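Local coordinates for protein geranyltranstransferase (IspA) (Helicobacter pylori, PDB 3LLW) that probably acts as a magnesium-dependent prenyltransferase of the FPP/GGPP synthase family, joining isoprenoid diphosphates into longer chains for isoprenoid biosynthesis, at residues A62-Q66 against K67-N71. Residues are numbered along the deposited sequence; the frame is centred on the assembly and turned at random.
Sequences ALVGQ and KDYSN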
loop_
_atom_site.group_PDB
_atom_site.type_symbol
_atom_site.label_atom_id
_atom_site.label_comp_id
_atom_site.label_asym_id
_atom_site.label_seq_id
_atom_site.Cartn_x
_atom_site.Cartn_y
_atom_site.Cartn_z
ATOM N N ALA A 62 16.048 -21.620 8.606
ATOM C CA ALA A 62 17.436 -22.019 8.472
ATOM C C ALA A 62 18.393 -21.158 9.296
ATOM O O ALA A 62 19.367 -21.666 9.849
ATOM C CB ALA A 62 17.830 -21.975 7.035
ATOM N N LEU A 63 18.113 -19.862 9.391
ATOM C CA LEU A 63 19.094 -18.910 9.933
ATOM C C LEU A 63 18.912 -18.565 11.408
ATOM O O LEU A 63 19.872 -18.164 12.076
ATOM C CB LEU A 63 19.150 -17.638 9.083
ATOM C CG LEU A 63 19.762 -17.715 7.678
ATOM C CD1 LEU A 63 19.497 -16.409 6.937
ATOM C CD2 LEU A 63 21.260 -18.041 7.687
ATOM N N VAL A 64 17.694 -18.706 11.916
ATOM C CA VAL A 64 17.475 -18.541 13.351
ATOM C C VAL A 64 17.380 -19.922 14.011
ATOM O O VAL A 64 16.852 -20.861 13.410
ATOM C CB VAL A 64 16.260 -17.596 13.669
ATOM C CG1 VAL A 64 14.956 -18.144 13.133
ATOM C CG2 VAL A 64 16.142 -17.318 15.165
ATOM N N GLY A 65 17.941 -20.051 15.217
ATOM C CA GLY A 65 17.842 -21.286 16.010
ATOM C C GLY A 65 16.396 -21.613 16.331
ATOM O O GLY A 65 15.585 -20.699 16.511
ATOM N N GLN A 66 16.079 -22.910 16.396
ATOM C CA GLN A 66 14.699 -23.403 16.570
ATOM C C GLN A 66 13.927 -22.846 17.774
ATOM O O GLN A 66 12.712 -22.659 17.694
ATOM C CB GLN A 66 14.671 -24.931 16.610
ATOM C CG GLN A 66 14.723 -25.597 15.238
ATOM C CD GLN A 66 14.635 -27.120 15.307
ATOM O OE1 GLN A 66 13.963 -27.680 16.178
ATOM N NE2 GLN A 66 15.313 -27.795 14.379
ATOM N N LYS A 67 14.626 -22.576 18.876
ATOM C CA LYS A 67 13.970 -22.087 20.091
ATOM C C LYS A 67 13.773 -20.571 20.116
ATOM O O LYS A 67 12.752 -20.084 20.616
ATOM C CB LYS A 67 14.700 -22.576 21.347
ATOM C CG LYS A 67 14.400 -24.037 21.689
ATOM C CD LYS A 67 14.635 -24.328 23.167
ATOM C CE LYS A 67 13.923 -25.605 23.601
ATOM N NZ LYS A 67 13.922 -25.755 25.083
ATOM N N ASP A 68 14.743 -19.839 19.566
ATOM C CA ASP A 68 14.651 -18.379 19.428
ATOM C C ASP A 68 13.657 -17.992 18.335
ATOM O O ASP A 68 13.072 -16.905 18.375
ATOM C CB ASP A 68 16.026 -17.765 19.144
ATOM C CG ASP A 68 17.029 -18.013 20.271
ATOM O OD1 ASP A 68 18.183 -17.544 20.149
ATOM O OD2 ASP A 68 16.676 -18.677 21.274
ATOM N N TYR A 69 13.486 -18.884 17.361
ATOM C CA TYR A 69 12.425 -18.774 16.367
ATOM C C TYR A 69 11.054 -18.758 17.043
ATOM O O TYR A 69 10.261 -17.846 16.811
ATOM C CB TYR A 69 12.513 -19.927 15.360
ATOM C CG TYR A 69 11.359 -20.009 14.382
ATOM C CD1 TYR A 69 10.213 -20.733 14.686
ATOM C CD2 TYR A 69 11.421 -19.372 13.142
ATOM C CE1 TYR A 69 9.150 -20.806 13.784
ATOM C CE2 TYR A 69 10.364 -19.440 12.243
ATOM C CZ TYR A 69 9.236 -20.155 12.570
ATOM O OH TYR A 69 8.193 -20.228 11.671
ATOM N N SER A 70 10.802 -19.754 17.894
ATOM C CA SER A 70 9.476 -19.984 18.497
ATOM C C SER A 70 9.010 -18.886 19.450
ATOM O O SER A 70 7.808 -18.758 19.703
ATOM C CB SER A 70 9.411 -21.357 19.178
ATOM O OG SER A 70 9.376 -22.391 18.206
ATOM N N ASN A 71 9.962 -18.108 19.967
ATOM C CA ASN A 71 9.669 -16.834 20.628
ATOM C C ASN A 71 8.805 -15.925 19.761
ATOM O O ASN A 71 7.777 -15.419 20.209
ATOM C CB ASN A 71 10.969 -16.088 20.955
ATOM C CG ASN A 71 11.544 -16.459 22.307
ATOM O OD1 ASN A 71 10.822 -16.878 23.216
ATOM N ND2 ASN A 71 12.856 -16.288 22.453
#
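Val64 and Tyr69 meet across the short turn between helices 51-63 and 66-71, where CG1 of Val64 lies 3.7 Å from CD2 of Tyr69, at the edge of the ring and near its plane. The two side chains cross at about a right angle. Val64 holds CG1 between its own backbone N and carbonyl carbon (chi1 62°), while CG2 lies 3.8 Å from Tyr69 N and 4.0 Å from Asp68 CB. A branched apolar residue suits this place because it can touch both the ring and the first turn of the next helix.

Gly65 occupies the N-cap position, and its O accepts the N-H of Tyr69 at 2.9 Å, with the donor nearly in line with the carbonyl (C=O...N 169°). The following carbonyl, Gln66 O, receives weak bonds from Ser70 N at 3.5 Å and Ser70 OG at 3.4 Å; serine's short hydroxyl can fold back this far.

A chi1 of 173° sends the Tyr69 ring inward against Leu57, Leu60 and Cys61 of helix 51-63, edge-to-face with Phe10. Tyrosine suits this buried side, its OH hydrogen-bonded to Glu14 OE1. Backbone bonding thus starts helix 66-71, whereas apolar packing ties it back to helix 51-63.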